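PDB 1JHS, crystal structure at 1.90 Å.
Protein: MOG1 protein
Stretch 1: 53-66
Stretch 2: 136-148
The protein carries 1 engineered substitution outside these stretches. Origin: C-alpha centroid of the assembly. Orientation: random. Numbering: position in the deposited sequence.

Stretch 1 53-66: TNESIIVDLLETVD
Stretch 2, residues 136-148: FDTDVVISINVPL

The most distinctive feature of this antiparallel pair is how it closes where Leu62 meets Asp139: the carboxylate of Asp139 reaches past the ladder and accepts the backbone of Val65, N to OD2 3.1 Å, with an N-H...O angle of 168°. Its chi1 of -95° lies between wells, and the end of the side chain comes nearer the partner than its CA-to-CB bond suggests. A water joins Asp139 OD1 (2.8 Å) to Thr64 OG1 (2.6 Å), and Thr64 N donates to Asp137 O at 3.3 Å. Asp137 has positive phi and psi, 49/43, just before the strand begins.

Strands 56-63 and 138-147 run at 148° between their N-to-C directions, in extended conformation, with phi from -140 to -71° and psi from 94 to 163°. The register sums to 201: Ser56 faces Asn145, and Glu63 faces Thr138. The wide pairs, Ser56 with Asn145, Ile58 with Ser143, Asp60 with Val141 and Leu62 with Asp139, exchange two backbone hydrogen bonds each. Ile58 and Ser143 are the model case, both N-to-O distances being 2.8 Å; in Ser56 and Asn145 the bond from Ser56 N to Asn145 O is weak at 3.3 Å.

Alternation then sorts the side chains. Ile57, Val59 and Leu61 share a face with Ile144, Ile142 and Val140, an entirely aliphatic layer: Ile57 CG1 lies 4.0 Å from Ile144 CG1, and Leu61 CD2 3.9 Å from Val140 CG2. These isoleucines and Leu61 are m,t; the valines are t. The other face is mixed. Leu62 (m,t) sets CD1 3.8 Å from CG2 of Val141 (t), while Asn145 (m) donates ND2 to OG of Ser56 (p) at 3.0 Å.

At the far end, Asn54 (p) points toward Pro147; its ND2 makes a weak 3.3 Å bond to Pro147 O, and a water bridges the same two atoms.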

# COMPACT_ATOMS: atom_id res chain seq x y z
N THR A 53 3.22 15.13 1.94
CA THR A 53 4.02 14.83 3.12
C THR A 53 3.31 13.96 4.14
O THR A 53 3.81 13.80 5.24
CB THR A 53 4.51 16.12 3.90
OG1 THR A 53 3.38 16.77 4.52
CG2 THR A 53 5.18 17.12 2.96
N ASN A 54 2.18 13.36 3.77
CA ASN A 54 1.43 12.56 4.74
C ASN A 54 1.15 11.10 4.40
O ASN A 54 0.36 10.47 5.08
CB ASN A 54 0.10 13.27 5.09
CG ASN A 54 -0.85 13.36 3.90
OD1 ASN A 54 -0.50 12.95 2.79
ND2 ASN A 54 -2.05 13.92 4.12
N GLU A 55 1.80 10.56 3.38
CA GLU A 55 1.58 9.14 3.03
C GLU A 55 2.33 8.20 3.98
O GLU A 55 3.31 8.59 4.59
CB GLU A 55 2.04 8.84 1.60
CG GLU A 55 1.40 9.73 0.53
CD GLU A 55 2.18 11.02 0.31
OE1 GLU A 55 3.19 11.22 1.02
OE2 GLU A 55 1.80 11.81 -0.56
N SER A 56 1.86 6.97 4.10
CA SER A 56 2.54 5.98 4.94
C SER A 56 2.49 4.66 4.19
O SER A 56 1.56 4.39 3.41
CB SER A 56 1.88 5.86 6.32
OG SER A 56 0.48 5.67 6.23
N ILE A 57 3.51 3.86 4.42
CA ILE A 57 3.68 2.58 3.75
C ILE A 57 3.83 1.44 4.76
O ILE A 57 4.66 1.53 5.67
CB ILE A 57 4.97 2.60 2.87
CG1 ILE A 57 4.89 3.75 1.84
CG2 ILE A 57 5.18 1.23 2.20
CD1 ILE A 57 6.24 4.02 1.07
N ILE A 58 3.05 0.39 4.59
CA ILE A 58 3.16 -0.77 5.48
C ILE A 58 3.35 -2.02 4.62
O ILE A 58 2.65 -2.22 3.64
CB ILE A 58 1.89 -1.02 6.32
CG1 ILE A 58 1.65 0.13 7.31
CG2 ILE A 58 2.06 -2.36 7.11
CD1 ILE A 58 0.41 -0.07 8.15
N VAL A 59 4.32 -2.84 4.98
CA VAL A 59 4.56 -4.10 4.28
C VAL A 59 4.20 -5.09 5.36
O VAL A 59 4.67 -4.96 6.50
CB VAL A 59 6.05 -4.27 3.88
CG1 VAL A 59 6.25 -5.62 3.23
CG2 VAL A 59 6.47 -3.16 2.92
N ASP A 60 3.38 -6.08 5.03
CA ASP A 60 2.96 -7.04 6.04
C ASP A 60 3.08 -8.47 5.52
O ASP A 60 2.58 -8.77 4.44
CB ASP A 60 1.52 -6.76 6.43
CG ASP A 60 1.21 -7.19 7.86
OD1 ASP A 60 2.01 -7.96 8.45
OD2 ASP A 60 0.17 -6.74 8.38
N LEU A 61 3.74 -9.32 6.29
CA LEU A 61 3.92 -10.73 5.90
C LEU A 61 2.77 -11.50 6.53
O LEU A 61 2.74 -11.69 7.76
CB LEU A 61 5.25 -11.24 6.42
CG LEU A 61 6.48 -10.44 5.97
CD1 LEU A 61 7.75 -11.07 6.55
CD2 LEU A 61 6.57 -10.43 4.44
N LEU A 62 1.83 -11.93 5.70
CA LEU A 62 0.65 -12.62 6.19
C LEU A 62 0.58 -14.08 5.73
O LEU A 62 1.25 -14.48 4.79
CB LEU A 62 -0.60 -11.87 5.73
CG LEU A 62 -0.70 -10.38 6.14
CD1 LEU A 62 -1.97 -9.75 5.54
CD2 LEU A 62 -0.73 -10.29 7.66
N GLU A 63 -0.25 -14.87 6.39
CA GLU A 63 -0.40 -16.26 5.96
C GLU A 63 -1.16 -16.25 4.64
O GLU A 63 -1.98 -15.36 4.40
CB GLU A 63 -1.23 -17.03 6.97
CG GLU A 63 -0.69 -17.07 8.35
CD GLU A 63 -1.67 -17.77 9.26
OE1 GLU A 63 -2.39 -18.67 8.72
OE2 GLU A 63 -1.74 -17.44 10.47
N THR A 64 -0.89 -17.23 3.79
CA THR A 64 -1.59 -17.31 2.51
C THR A 64 -3.09 -17.53 2.73
O THR A 64 -3.48 -18.35 3.55
CB THR A 64 -1.09 -18.51 1.66
OG1 THR A 64 0.32 -18.38 1.42
CG2 THR A 64 -1.82 -18.54 0.31
N VAL A 65 -3.93 -16.80 2.01
CA VAL A 65 -5.35 -17.02 2.16
C VAL A 65 -5.76 -18.14 1.18
O VAL A 65 -5.23 -18.25 0.06
CB VAL A 65 -6.18 -15.74 1.90
CG1 VAL A 65 -6.00 -15.24 0.49
CG2 VAL A 65 -7.64 -16.02 2.19
N ASP A 66 -6.69 -18.99 1.62
CA ASP A 66 -7.15 -20.11 0.82
C ASP A 66 -8.02 -19.75 -0.38
O ASP A 66 -9.16 -20.20 -0.48
CB ASP A 66 -7.89 -21.11 1.71
CG ASP A 66 -8.24 -22.40 0.98
OD1 ASP A 66 -7.39 -22.91 0.21
OD2 ASP A 66 -9.37 -22.91 1.18
N PHE A 136 6.43 -20.28 0.41
CA PHE A 136 6.58 -20.08 1.85
C PHE A 136 5.25 -19.83 2.56
O PHE A 136 5.24 -19.34 3.69
CB PHE A 136 7.52 -18.91 2.13
CG PHE A 136 8.84 -19.03 1.44
CD1 PHE A 136 9.20 -18.14 0.45
CD2 PHE A 136 9.71 -20.08 1.75
CE1 PHE A 136 10.41 -18.27 -0.24
CE2 PHE A 136 10.93 -20.22 1.07
CZ PHE A 136 11.28 -19.32 0.08
N ASP A 137 4.16 -20.15 1.89
CA ASP A 137 2.82 -19.99 2.43
C ASP A 137 2.66 -18.59 3.02
O ASP A 137 2.13 -18.41 4.12
CB ASP A 137 2.59 -21.00 3.54
CG ASP A 137 1.27 -21.67 3.41
OD1 ASP A 137 1.11 -22.50 2.46
OD2 ASP A 137 0.40 -21.34 4.23
N THR A 138 3.17 -17.60 2.29
CA THR A 138 3.08 -16.23 2.76
C THR A 138 2.49 -15.34 1.68
O THR A 138 2.90 -15.42 0.53
CB THR A 138 4.48 -15.71 3.14
OG1 THR A 138 5.00 -16.49 4.23
CG2 THR A 138 4.41 -14.24 3.54
N ASP A 139 1.52 -14.50 2.06
CA ASP A 139 0.92 -13.52 1.15
C ASP A 139 1.48 -12.18 1.66
O ASP A 139 1.19 -11.78 2.80
CB ASP A 139 -0.61 -13.50 1.27
CG ASP A 139 -1.30 -14.39 0.23
OD1 ASP A 139 -0.59 -14.85 -0.71
OD2 ASP A 139 -2.54 -14.61 0.34
N VAL A 140 2.33 -11.54 0.86
CA VAL A 140 2.88 -10.23 1.24
C VAL A 140 1.88 -9.15 0.83
O VAL A 140 1.53 -9.07 -0.35
CB VAL A 140 4.19 -9.94 0.53
CG1 VAL A 140 4.75 -8.56 0.99
CG2 VAL A 140 5.19 -11.07 0.80
N VAL A 141 1.45 -8.31 1.78
CA VAL A 141 0.50 -7.24 1.45
C VAL A 141 1.18 -5.88 1.71
O VAL A 141 1.65 -5.61 2.80
CB VAL A 141 -0.82 -7.35 2.27
CG1 VAL A 141 -1.78 -6.19 1.92
CG2 VAL A 141 -1.52 -8.69 1.95
N ILE A 142 1.26 -5.06 0.66
CA ILE A 142 1.88 -3.74 0.78
C ILE A 142 0.74 -2.73 0.70
O ILE A 142 -0.04 -2.77 -0.27
CB ILE A 142 2.88 -3.46 -0.37
CG1 ILE A 142 4.01 -4.50 -0.36
CG2 ILE A 142 3.51 -2.07 -0.17
CD1 ILE A 142 5.18 -4.23 -1.36
N SER A 143 0.61 -1.86 1.71
CA SER A 143 -0.45 -0.84 1.69
C SER A 143 0.17 0.54 1.79
O SER A 143 1.15 0.75 2.52
CB SER A 143 -1.49 -1.04 2.82
OG SER A 143 -0.92 -1.26 4.11
N ILE A 144 -0.37 1.48 1.02
CA ILE A 144 0.13 2.85 1.06
C ILE A 144 -1.11 3.71 1.27
O ILE A 144 -2.00 3.74 0.42
CB ILE A 144 0.84 3.25 -0.26
CG1 ILE A 144 2.00 2.28 -0.56
CG2 ILE A 144 1.38 4.72 -0.11
CD1 ILE A 144 2.81 2.59 -1.87
N ASN A 145 -1.14 4.41 2.40
CA ASN A 145 -2.27 5.27 2.75
C ASN A 145 -2.07 6.68 2.22
O ASN A 145 -1.00 7.26 2.38
CB ASN A 145 -2.43 5.31 4.26
CG ASN A 145 -2.52 3.94 4.84
OD1 ASN A 145 -3.49 3.20 4.57
ND2 ASN A 145 -1.52 3.56 5.63
N VAL A 146 -3.12 7.22 1.59
CA VAL A 146 -3.09 8.56 1.03
C VAL A 146 -4.28 9.38 1.53
O VAL A 146 -5.38 9.33 0.97
CB VAL A 146 -3.15 8.50 -0.53
CG1 VAL A 146 -2.77 9.87 -1.13
CG2 VAL A 146 -2.25 7.35 -1.05
N PRO A 147 -4.09 10.15 2.62
CA PRO A 147 -5.19 10.97 3.17
C PRO A 147 -5.36 12.11 2.17
O PRO A 147 -4.45 12.94 2.02
CB PRO A 147 -4.64 11.45 4.53
CG PRO A 147 -3.52 10.40 4.87
CD PRO A 147 -2.90 10.17 3.51
N LEU A 148 -6.52 12.16 1.50
CA LEU A 148 -6.74 13.18 0.47
C LEU A 148 -7.09 14.57 0.97
O LEU A 148 -7.69 14.72 2.03
CB LEU A 148 -7.87 12.75 -0.49
CG LEU A 148 -7.78 11.39 -1.18
CD1 LEU A 148 -8.90 11.25 -2.21
CD2 LEU A 148 -6.41 11.28 -1.87
O HOH W 1 -4.20 15.47 2.60
O HOH W 2 0.86 -17.26 -0.88